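Local coordinates for protein abietadiene synthase, chloroplastic (Abies grandis, PDB 3S9V) that belongs to the plant terpene synthase family and is a mainly helical enzyme with an N-terminal helical domain and a metal-binding helical domain, at residues 143-147 / 406-410; 363-367 / 413-417; 431-435 / 778-784; 680-684 / 719-723. Residues are numbered along the deposited sequence.

Interaction 1. Residues 143-147 / 406-410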
loop_
_atom_site.group_PDB
_atom_site.type_symbol
_atom_site.label_atom_id
_atom_site.label_comp_id
_atom_site.label_asym_id
_atom_site.label_seq_id
_atom_site.Cartn_x
_atom_site.Cartn_y
_atom_site.Cartn_z
ATOM N N ALA A 143 -13.662 23.835 16.814
ATOM C CA ALA A 143 -12.553 24.472 16.103
ATOM C C ALA A 143 -11.470 23.493 15.652
ATOM O O ALA A 143 -10.870 23.676 14.593
ATOM C CB ALA A 143 -11.937 25.563 16.978
ATOM N N ASP A 144 -11.222 22.463 16.457
ATOM C CA ASP A 144 -10.210 21.458 16.137
ATOM C C ASP A 144 -10.664 20.458 15.081
ATOM O O ASP A 144 -9.870 19.629 14.629
ATOM C CB ASP A 144 -9.793 20.701 17.401
ATOM C CG ASP A 144 -8.802 21.477 18.247
ATOM O OD1 ASP A 144 -9.020 22.687 18.467
ATOM O OD2 ASP A 144 -7.807 20.874 18.699
ATOM N N SER A 145 -11.937 20.524 14.695
ATOM C CA SER A 145 -12.459 19.622 13.674
ATOM C C SER A 145 -12.011 20.147 12.310
ATOM O O SER A 145 -11.650 21.319 12.177
ATOM C CB SER A 145 -13.989 19.561 13.733
ATOM O OG SER A 145 -14.576 20.773 13.290
ATOM N N HIS A 146 -12.036 19.281 11.303
ATOM C CA HIS A 146 -11.617 19.660 9.959
ATOM C C HIS A 146 -12.715 20.336 9.143
ATOM O O HIS A 146 -13.858 19.879 9.110
ATOM C CB HIS A 146 -11.098 18.428 9.222
ATOM C CG HIS A 146 -10.015 17.709 9.960
ATOM N ND1 HIS A 146 -8.857 18.335 10.375
ATOM C CD2 HIS A 146 -9.917 16.425 10.376
ATOM C CE1 HIS A 146 -8.095 17.468 11.017
ATOM N NE2 HIS A 146 -8.716 16.301 11.031
ATOM N N ARG A 147 -12.352 21.437 8.493
ATOM C CA ARG A 147 -13.279 22.203 7.663
ATOM C C ARG A 147 -13.544 21.472 6.351
ATOM O O ARG A 147 -12.606 21.069 5.669
ATOM C CB ARG A 147 -12.686 23.583 7.353
ATOM C CG ARG A 147 -13.315 24.749 8.105
ATOM C CD ARG A 147 -12.646 26.067 7.719
ATOM N NE ARG A 147 -13.382 27.232 8.211
ATOM C CZ ARG A 147 -13.536 27.545 9.495
ATOM N NH1 ARG A 147 -13.003 26.780 10.439
ATOM N NH2 ARG A 147 -14.231 28.624 9.837
ATOM N N LYS A 406 -8.812 11.839 17.590
ATOM C CA LYS A 406 -10.269 11.839 17.596
ATOM C C LYS A 406 -10.930 12.746 16.561
ATOM O O LYS A 406 -12.134 12.640 16.319
ATOM C CB LYS A 406 -10.791 12.206 18.991
ATOM C CG LYS A 406 -10.572 13.661 19.391
ATOM C CD LYS A 406 -11.330 13.992 20.676
ATOM C CE LYS A 406 -11.309 15.490 20.965
ATOM N NZ LYS A 406 -12.162 15.874 22.130
ATOM N N TRP A 407 -10.150 13.635 15.955
ATOM C CA TRP A 407 -10.688 14.557 14.960
ATOM C C TRP A 407 -10.449 14.101 13.524
ATOM O O TRP A 407 -11.115 14.576 12.605
ATOM C CB TRP A 407 -10.092 15.954 15.157
ATOM C CG TRP A 407 -10.457 16.563 16.472
ATOM C CD1 TRP A 407 -9.634 16.745 17.550
ATOM C CD2 TRP A 407 -11.754 17.026 16.872
ATOM N NE1 TRP A 407 -10.343 17.289 18.598
ATOM C CE2 TRP A 407 -11.646 17.471 18.209
ATOM C CE3 TRP A 407 -13.000 17.103 16.231
ATOM C CZ2 TRP A 407 -12.737 17.988 18.919
ATOM C CZ3 TRP A 407 -14.086 17.616 16.938
ATOM C CH2 TRP A 407 -13.945 18.052 18.268
ATOM N N ALA A 408 -9.509 13.179 13.336
ATOM C CA ALA A 408 -9.187 12.673 12.006
ATOM C C ALA A 408 -10.268 11.726 11.480
ATOM O O ALA A 408 -10.951 11.047 12.251
ATOM C CB ALA A 408 -7.831 11.960 12.033
ATOM N N PHE A 409 -10.412 11.679 10.162
ATOM C CA PHE A 409 -11.405 10.811 9.549
ATOM C C PHE A 409 -10.872 9.390 9.337
ATOM O O PHE A 409 -11.640 8.465 9.077
ATOM C CB PHE A 409 -11.898 11.439 8.239
ATOM C CG PHE A 409 -12.789 12.639 8.453
ATOM C CD1 PHE A 409 -12.324 13.753 9.151
ATOM C CD2 PHE A 409 -14.104 12.635 8.007
ATOM C CE1 PHE A 409 -13.160 14.841 9.407
ATOM C CE2 PHE A 409 -14.952 13.718 8.257
ATOM C CZ PHE A 409 -14.479 14.821 8.960
ATOM N N LYS A 410 -9.555 9.230 9.450
ATOM C CA LYS A 410 -8.893 7.926 9.332
ATOM C C LYS A 410 -8.714 7.406 10.755
ATOM O O LYS A 410 -8.401 8.187 11.656
ATOM C CB LYS A 410 -7.506 8.075 8.698
ATOM C CG LYS A 410 -7.500 8.358 7.209
ATOM C CD LYS A 410 -7.793 7.103 6.418
ATOM C CE LYS A 410 -7.537 7.322 4.938
ATOM N NZ LYS A 410 -7.689 6.045 4.193
HETATM O O HOH W 1 -12.937 16.705 12.604
#
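This is a loop-to-loop contact at the protein surface, centred on a tryptophan and a bridging water. Residues 143-147 lie between helices 122-136 and 151-164. Residues 406-410 lie between helices 381-397 and 413-422. The position is consistent with the junction of the γ and β domains of a plant terpene synthase. W407 has the most covered surface of the contact. D144 CB sits 3.8 Å from the centroid of the W407 five-membered ring, 17° off the ring normal, which makes a CH-pi contact. S145 follows, with its CA 3.6 Å from W407 CE3; its hydroxyl OG bonds back to E142 O. H146 reaches further along the other loop. Its CD2 is 3.1 Å from W407 O and 3.7 Å from F409 CE1, and the two rings meet at their edges. H146 and F409 also both touch L448 of strand 447-448. H146 NE2 is 3.3 Å from W407 O, but the angle is too poor for a hydrogen bond. Instead a water links the backbones: it accepts from H146 N at 3.0 Å and donates to W407 O at 2.8 Å. With no direct hydrogen bond, these two segments rely on packing against rings and one water bridge.

Interaction 2. Residues 363-367 / 413-417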
loop_
_atom_site.group_PDB
_atom_site.type_symbol
_atom_site.label_atom_id
_atom_site.label_comp_id
_atom_site.label_asym_id
_atom_site.label_seq_id
_atom_site.Cartn_x
_atom_site.Cartn_y
_atom_site.Cartn_z
ATOM N N VAL A 363 -1.213 14.431 4.598
ATOM C CA VAL A 363 -0.643 13.165 5.032
ATOM C C VAL A 363 -1.124 11.959 4.241
ATOM O O VAL A 363 -0.320 11.140 3.794
ATOM C CB VAL A 363 -0.934 12.904 6.518
ATOM C CG1 VAL A 363 -0.364 11.552 6.921
ATOM C CG2 VAL A 363 -0.335 14.015 7.367
ATOM N N THR A 364 -2.433 11.845 4.068
ATOM C CA THR A 364 -2.984 10.716 3.342
ATOM C C THR A 364 -2.425 10.595 1.924
ATOM O O THR A 364 -1.907 9.542 1.550
ATOM C CB THR A 364 -4.517 10.792 3.304
ATOM O OG1 THR A 364 -5.023 10.711 4.643
ATOM C CG2 THR A 364 -5.090 9.645 2.501
ATOM N N ASP A 365 -2.494 11.663 1.134
ATOM C CA ASP A 365 -1.974 11.577 -0.228
ATOM C C ASP A 365 -0.448 11.451 -0.321
ATOM O O ASP A 365 0.053 10.700 -1.162
ATOM C CB ASP A 365 -2.470 12.753 -1.083
ATOM C CG ASP A 365 -2.307 14.093 -0.396
ATOM O OD1 ASP A 365 -2.958 14.303 0.656
ATOM O OD2 ASP A 365 -1.535 14.932 -0.913
ATOM N N MET A 366 0.300 12.164 0.520
ATOM C CA MET A 366 1.756 12.040 0.455
ATOM C C MET A 366 2.111 10.605 0.812
ATOM O O MET A 366 3.091 10.062 0.306
ATOM C CB MET A 366 2.477 13.013 1.410
ATOM C CG MET A 366 2.490 14.486 0.964
ATOM S SD MET A 366 3.220 14.821 -0.675
ATOM C CE MET A 366 1.793 14.624 -1.712
ATOM N N LEU A 367 1.301 9.987 1.671
ATOM C CA LEU A 367 1.557 8.608 2.059
ATOM C C LEU A 367 1.407 7.649 0.876
ATOM O O LEU A 367 2.271 6.802 0.649
ATOM C CB LEU A 367 0.626 8.163 3.190
ATOM C CG LEU A 367 0.725 6.660 3.490
ATOM C CD1 LEU A 367 2.169 6.296 3.803
ATOM C CD2 LEU A 367 -0.182 6.287 4.653
ATOM N N ILE A 413 -3.947 7.182 10.952
ATOM C CA ILE A 413 -3.040 7.453 9.859
ATOM C C ILE A 413 -1.594 7.428 10.349
ATOM O O ILE A 413 -0.694 7.003 9.623
ATOM C CB ILE A 413 -3.367 8.821 9.202
ATOM C CG1 ILE A 413 -2.746 8.885 7.812
ATOM C CG2 ILE A 413 -2.863 9.969 10.072
ATOM C CD1 ILE A 413 -3.289 7.836 6.860
ATOM N N ARG A 414 -1.368 7.866 11.587
ATOM C CA ARG A 414 -0.013 7.876 12.131
ATOM C C ARG A 414 0.575 6.474 12.094
ATOM O O ARG A 414 1.743 6.289 11.752
ATOM C CB ARG A 414 -0.003 8.389 13.569
ATOM C CG ARG A 414 1.399 8.595 14.124
ATOM C CD ARG A 414 1.382 8.767 15.631
ATOM N NE ARG A 414 2.720 8.993 16.169
ATOM C CZ ARG A 414 3.415 10.111 15.999
ATOM N NH1 ARG A 414 2.902 11.114 15.309
ATOM N NH2 ARG A 414 4.627 10.226 16.522
ATOM N N GLY A 415 -0.239 5.484 12.447
ATOM C CA GLY A 415 0.229 4.112 12.429
ATOM C C GLY A 415 0.605 3.667 11.024
ATOM O O GLY A 415 1.573 2.928 10.833
ATOM N N GLU A 416 -0.163 4.107 10.032
ATOM C CA GLU A 416 0.125 3.741 8.650
ATOM C C GLU A 416 1.399 4.428 8.188
ATOM O O GLU A 416 2.196 3.856 7.450
ATOM C CB GLU A 416 -1.033 4.132 7.735
ATOM C CG GLU A 416 -2.276 3.281 7.903
ATOM C CD GLU A 416 -3.390 3.702 6.955
ATOM O OE1 GLU A 416 -3.146 3.758 5.726
ATOM O OE2 GLU A 416 -4.509 3.977 7.436
ATOM N N VAL A 417 1.589 5.661 8.622
ATOM C CA VAL A 417 2.784 6.395 8.254
ATOM C C VAL A 417 3.996 5.730 8.902
ATOM O O VAL A 417 4.935 5.325 8.215
ATOM C CB VAL A 417 2.690 7.866 8.707
ATOM C CG1 VAL A 417 4.010 8.585 8.454
ATOM C CG2 VAL A 417 1.553 8.554 7.954
#
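L367 has the largest covered area here. Its CA-to-CB bond points toward helix 413-422, and its side chain reaches three residues of the 413-417 turn. L367 CD2 lies 4.1 Å from I413 CD1, 3.9 Å from E416 CB and 4.4 Å from V417 CG2. I413 comes second. It sits on the other helix between V363 and L367, and its CG1 is 3.7 Å from V363 CG1. V363 is the third main residue. One turn before L367, it uses the same CG1 to touch V417 CG2, also at 3.7 Å. V363 and L367 are four residues apart, as are I413 and V417, so each pair lies on one side of its helix. The axes are 10.7 Å apart and cross at 23°, so the two segments run nearly parallel. Helix 381-397 comes between them in the chain and touches both V363 and V417. This is consistent with neighbouring helices in one layer of the α/α-barrel found in the terpene synthase N-terminal domain. At the margin, T364 OG1 lies 4.0 Å from I413 CD1. E416 meets L367 most closely through its CB; its carboxylate OE1 makes a salt bridge with R282. E416 also touches Y437 and N440 of helix 430-440. No hydrogen bond crosses between the segments.

Interaction 3. Residues 431-435 / 778-784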
loop_
_atom_site.group_PDB
_atom_site.type_symbol
_atom_site.label_atom_id
_atom_site.label_comp_id
_atom_site.label_asym_id
_atom_site.label_seq_id
_atom_site.Cartn_x
_atom_site.Cartn_y
_atom_site.Cartn_z
ATOM N N ARG A 431 2.840 -10.804 5.595
ATOM C CA ARG A 431 2.160 -11.026 6.871
ATOM C C ARG A 431 2.327 -9.847 7.827
ATOM O O ARG A 431 1.374 -9.442 8.496
ATOM C CB ARG A 431 2.659 -12.309 7.543
ATOM C CG ARG A 431 2.265 -13.596 6.827
ATOM C CD ARG A 431 0.771 -13.907 6.961
ATOM N NE ARG A 431 -0.032 -13.210 5.962
ATOM C CZ ARG A 431 -1.357 -13.270 5.893
ATOM N NH1 ARG A 431 -2.049 -13.994 6.770
ATOM N NH2 ARG A 431 -1.993 -12.625 4.927
ATOM N N LEU A 432 3.532 -9.290 7.891
ATOM C CA LEU A 432 3.776 -8.160 8.783
ATOM C C LEU A 432 2.982 -6.920 8.357
ATOM O O LEU A 432 2.447 -6.198 9.210
ATOM C CB LEU A 432 5.275 -7.854 8.841
ATOM C CG LEU A 432 6.096 -9.012 9.421
ATOM C CD1 LEU A 432 7.581 -8.666 9.431
ATOM C CD2 LEU A 432 5.605 -9.302 10.836
ATOM N N GLU A 433 2.901 -6.672 7.049
ATOM C CA GLU A 433 2.145 -5.525 6.556
ATOM C C GLU A 433 0.664 -5.786 6.797
ATOM O O GLU A 433 -0.074 -4.898 7.211
ATOM C CB GLU A 433 2.368 -5.294 5.057
ATOM C CG GLU A 433 1.624 -4.054 4.539
ATOM C CD GLU A 433 1.947 -3.696 3.091
ATOM O OE1 GLU A 433 3.147 -3.590 2.754
ATOM O OE2 GLU A 433 1.001 -3.504 2.293
ATOM N N ALA A 434 0.235 -7.015 6.544
ATOM C CA ALA A 434 -1.160 -7.367 6.739
ATOM C C ALA A 434 -1.559 -7.190 8.199
ATOM O O ALA A 434 -2.658 -6.703 8.496
ATOM C CB ALA A 434 -1.410 -8.805 6.291
ATOM N N ARG A 435 -0.672 -7.572 9.114
ATOM C CA ARG A 435 -0.988 -7.447 10.531
ATOM C C ARG A 435 -1.089 -5.987 10.895
ATOM O O ARG A 435 -1.989 -5.586 11.631
ATOM C CB ARG A 435 0.072 -8.113 11.417
ATOM C CG ARG A 435 -0.377 -8.262 12.873
ATOM C CD ARG A 435 0.641 -9.020 13.701
ATOM N NE ARG A 435 0.048 -9.671 14.867
ATOM C CZ ARG A 435 -0.518 -9.021 15.876
ATOM N NH1 ARG A 435 -1.031 -9.694 16.895
ATOM N NH2 ARG A 435 -0.572 -7.696 15.865
ATOM N N ASN A 778 4.699 -11.284 16.111
ATOM C CA ASN A 778 3.610 -10.757 15.283
ATOM C C ASN A 778 3.123 -11.672 14.178
ATOM O O ASN A 778 1.953 -11.627 13.798
ATOM C CB ASN A 778 4.010 -9.435 14.626
ATOM C CG ASN A 778 4.133 -8.306 15.614
ATOM O OD1 ASN A 778 3.257 -8.107 16.453
ATOM N ND2 ASN A 778 5.218 -7.545 15.513
ATOM N N CYS A 779 4.020 -12.494 13.652
ATOM C CA CYS A 779 3.664 -13.375 12.557
ATOM C C CYS A 779 3.215 -14.763 12.983
ATOM O O CYS A 779 2.273 -15.318 12.412
ATOM C CB CYS A 779 4.852 -13.492 11.589
ATOM S SG CYS A 779 4.598 -14.572 10.162
ATOM N N LEU A 780 3.867 -15.318 13.997
ATOM C CA LEU A 780 3.547 -16.678 14.417
ATOM C C LEU A 780 2.816 -16.910 15.736
ATOM O O LEU A 780 2.158 -17.935 15.889
ATOM C CB LEU A 780 4.830 -17.519 14.432
ATOM C CG LEU A 780 5.710 -17.544 13.180
ATOM C CD1 LEU A 780 6.954 -18.374 13.464
ATOM C CD2 LEU A 780 4.943 -18.121 12.008
ATOM N N PHE A 781 2.914 -15.988 16.687
ATOM C CA PHE A 781 2.274 -16.232 17.974
ATOM C C PHE A 781 1.075 -15.377 18.367
ATOM O O PHE A 781 -0.010 -15.905 18.601
ATOM C CB PHE A 781 3.340 -16.192 19.071
ATOM C CG PHE A 781 4.480 -17.139 18.824
ATOM C CD1 PHE A 781 4.232 -18.480 18.525
ATOM C CD2 PHE A 781 5.795 -16.693 18.855
ATOM C CE1 PHE A 781 5.279 -19.361 18.255
ATOM C CE2 PHE A 781 6.847 -17.567 18.589
ATOM C CZ PHE A 781 6.587 -18.906 18.287
ATOM N N GLN A 782 1.270 -14.067 18.448
ATOM C CA GLN A 782 0.200 -13.150 18.815
ATOM C C GLN A 782 -0.858 -13.102 17.700
ATOM O O GLN A 782 -0.562 -12.696 16.576
ATOM C CB GLN A 782 0.791 -11.755 19.030
ATOM C CG GLN A 782 -0.034 -10.840 19.910
ATOM C CD GLN A 782 0.654 -10.550 21.230
ATOM O OE1 GLN A 782 1.752 -9.990 21.260
ATOM N NE2 GLN A 782 0.015 -10.936 22.331
ATOM N N PRO A 783 -2.097 -13.539 17.988
ATOM C CA PRO A 783 -3.118 -13.494 16.935
ATOM C C PRO A 783 -3.711 -12.086 16.856
ATOM O O PRO A 783 -3.522 -11.280 17.770
ATOM C CB PRO A 783 -4.154 -14.523 17.400
ATOM C CG PRO A 783 -3.387 -15.404 18.339
ATOM C CD PRO A 783 -2.544 -14.406 19.085
ATOM N N VAL A 784 -4.407 -11.785 15.764
ATOM C CA VAL A 784 -5.031 -10.474 15.617
ATOM C C VAL A 784 -6.461 -10.525 16.152
ATOM O O VAL A 784 -7.174 -11.510 15.952
ATOM C CB VAL A 784 -5.058 -10.005 14.142
ATOM C CG1 VAL A 784 -3.649 -9.868 13.625
ATOM C CG2 VAL A 784 -5.861 -10.980 13.283
#
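N778 opens the contact on the last helix of the chain, where the backbone makes a wider pi-type turn over 778-781. Its CB packs 4.1 Å from L432 CD2 and 3.5 Å from R435 CD. N778 O is 2.9 Å from R435 CD. N778 OD1 lies over one face of the R435 guanidinium, while ND2 bonds to E774. C779 comes next. Its SG is 4.0 Å from R431 CB and its CB is 4.3 Å from L432 CD2. L432 and C779 both also touch F509 of helix 504-514. The chain then passes L780 and F781 to reach Q782. Here R435 NH1 donates to Q782 O at 3.1 Å, with an angle of 166°. P783 O is equally near, 3.1 Å from R435 NH1, but badly angled for a hydrogen bond. V784 closes the walk. Its CG1 is 3.7 Å from R435 CG and lies over the guanidinium face opposite N778 OD1. R435 is thus enclosed by the end of the helix and the tail, and its NH2 forms a salt bridge with E439 of its own helix. Helix 461-491 backs the tail through Q475 and N472, which bond to Q782 O and V784 O. Helix 430-440 also meets E416 of helix 413-422, so this anchoring of the C-terminus is consistent with the interface between the two helical domains of a terpene synthase.

Interaction 4. Residues 680-684 / 719-723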
loop_
_atom_site.group_PDB
_atom_site.type_symbol
_atom_site.label_atom_id
_atom_site.label_comp_id
_atom_site.label_asym_id
_atom_site.label_seq_id
_atom_site.Cartn_x
_atom_site.Cartn_y
_atom_site.Cartn_z
ATOM N N LEU A 680 25.161 -7.844 0.137
ATOM C CA LEU A 680 25.522 -6.478 0.504
ATOM C C LEU A 680 24.851 -5.946 1.770
ATOM O O LEU A 680 25.504 -5.284 2.581
ATOM C CB LEU A 680 25.242 -5.521 -0.663
ATOM C CG LEU A 680 25.991 -5.801 -1.973
ATOM C CD1 LEU A 680 25.716 -4.691 -2.977
ATOM C CD2 LEU A 680 27.479 -5.889 -1.700
ATOM N N VAL A 681 23.560 -6.214 1.948
ATOM C CA VAL A 681 22.894 -5.714 3.142
ATOM C C VAL A 681 23.513 -6.396 4.351
ATOM O O VAL A 681 23.781 -5.754 5.363
ATOM C CB VAL A 681 21.366 -5.968 3.116
ATOM C CG1 VAL A 681 21.054 -7.445 3.328
ATOM C CG2 VAL A 681 20.694 -5.114 4.186
ATOM N N ASN A 682 23.764 -7.694 4.217
ATOM C CA ASN A 682 24.366 -8.499 5.272
ATOM C C ASN A 682 25.753 -7.964 5.644
ATOM O O ASN A 682 26.084 -7.841 6.827
ATOM C CB ASN A 682 24.465 -9.957 4.797
ATOM C CG ASN A 682 25.068 -10.889 5.843
ATOM O OD1 ASN A 682 26.238 -10.768 6.195
ATOM N ND2 ASN A 682 24.265 -11.831 6.336
ATOM N N ASP A 683 26.545 -7.627 4.628
ATOM C CA ASP A 683 27.911 -7.130 4.819
ATOM C C ASP A 683 28.021 -5.719 5.394
ATOM O O ASP A 683 28.856 -5.468 6.259
ATOM C CB ASP A 683 28.684 -7.204 3.493
ATOM C CG ASP A 683 29.342 -8.561 3.265
ATOM O OD1 ASP A 683 28.817 -9.588 3.748
ATOM O OD2 ASP A 683 30.384 -8.602 2.586
ATOM N N THR A 684 27.199 -4.794 4.913
ATOM C CA THR A 684 27.251 -3.428 5.421
ATOM C C THR A 684 26.939 -3.412 6.916
ATOM O O THR A 684 27.353 -2.508 7.642
ATOM C CB THR A 684 26.238 -2.522 4.704
ATOM O OG1 THR A 684 24.923 -3.080 4.838
ATOM C CG2 THR A 684 26.590 -2.389 3.232
ATOM N N VAL A 719 28.619 1.228 -1.097
ATOM C CA VAL A 719 28.042 -0.107 -1.083
ATOM C C VAL A 719 26.519 -0.034 -0.943
ATOM O O VAL A 719 25.804 -0.872 -1.489
ATOM C CB VAL A 719 28.632 -0.950 0.057
ATOM C CG1 VAL A 719 27.869 -2.254 0.190
ATOM C CG2 VAL A 719 30.099 -1.226 -0.226
ATOM N N TYR A 720 26.028 0.968 -0.214
ATOM C CA TYR A 720 24.588 1.160 -0.045
ATOM C C TYR A 720 24.008 1.595 -1.381
ATOM O O TYR A 720 22.855 1.306 -1.706
ATOM C CB TYR A 720 24.304 2.250 0.993
ATOM C CG TYR A 720 24.458 1.811 2.427
ATOM C CD1 TYR A 720 24.998 2.672 3.383
ATOM C CD2 TYR A 720 24.055 0.540 2.834
ATOM C CE1 TYR A 720 25.135 2.277 4.710
ATOM C CE2 TYR A 720 24.187 0.135 4.160
ATOM C CZ TYR A 720 24.730 1.007 5.093
ATOM O OH TYR A 720 24.878 0.603 6.400
ATOM N N SER A 721 24.819 2.309 -2.151
ATOM C CA SER A 721 24.398 2.800 -3.455
ATOM C C SER A 721 24.244 1.635 -4.435
ATOM O O SER A 721 23.246 1.543 -5.150
ATOM C CB SER A 721 25.421 3.804 -3.987
ATOM O OG SER A 721 24.913 4.476 -5.124
ATOM N N VAL A 722 25.239 0.752 -4.459
ATOM C CA VAL A 722 25.213 -0.419 -5.330
ATOM C C VAL A 722 24.014 -1.300 -4.975
ATOM O O VAL A 722 23.294 -1.778 -5.858
ATOM C CB VAL A 722 26.512 -1.255 -5.182
ATOM C CG1 VAL A 722 26.443 -2.505 -6.049
ATOM C CG2 VAL A 722 27.709 -0.421 -5.572
ATOM N N MET A 723 23.794 -1.498 -3.677
ATOM C CA MET A 723 22.690 -2.323 -3.204
ATOM C C MET A 723 21.389 -1.743 -3.701
ATOM O O MET A 723 20.552 -2.457 -4.245
ATOM C CB MET A 723 22.680 -2.376 -1.677
ATOM C CG MET A 723 21.704 -3.391 -1.078
ATOM S SD MET A 723 21.681 -3.295 0.744
ATOM C CE MET A 723 20.455 -2.055 0.964
#
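Segments 680-684 and 719-723 are helical and run antiparallel. Their axes come within 10.0 Å at an angle of 162°. L680 and M723 have the closest CA atoms, 6.2 Å apart. L680 has the largest covered area. Its CD1 is 3.8 Å from V722 CG1 and 4.0 Å from M723 CB, and its CD2 is 4.1 Å from V719 CG1. V681 adds an apolar contact, with its CB 3.6 Å from M723 SD. N682, D683 and T684 match the start of the second metal-binding motif (NSE/DTE) of class I terpene synthases. The CA-to-CB bond of N682 points away from helix 712-736, so the packing side of this turn is distinct from the side carrying N682. D683 pairs with R679 and also bonds to Y631 and A699. T684 packs tightly: its CG2 is only 3.3 Å from V719 CG1. T684 OG1 lies 3.2 Å from L680 O and 3.0 Å from V681 O in its own helix. The Y720 CA-to-CB bond points away from the first helix, yet its ring swings back, bringing CE2 to 3.4 Å from T684 OG1. Helix 741-757 covers V681 and M723 through Q755.

Overall arrangement
Interactions 1 and 2 are neighbours, with centres 15 Å apart. They touch where K410 CE meets T364 CG2 at 4.2 Å, and their segments alternate along the chain. Interaction 3 lies further on, its centre 21 Å from that of interaction 2, with nearest atoms about 8 Å apart. Successive helices 413-422 and 430-440 connect the two. Interaction 4 is nested in the long chain loop that interaction 3 closes; their centres are 28 Å apart. It alone includes part of a recognisable metal-binding motif. Interaction 1 is the most remote from interaction 4: their centres are about 43 Å apart and their nearest atoms about 29 Å.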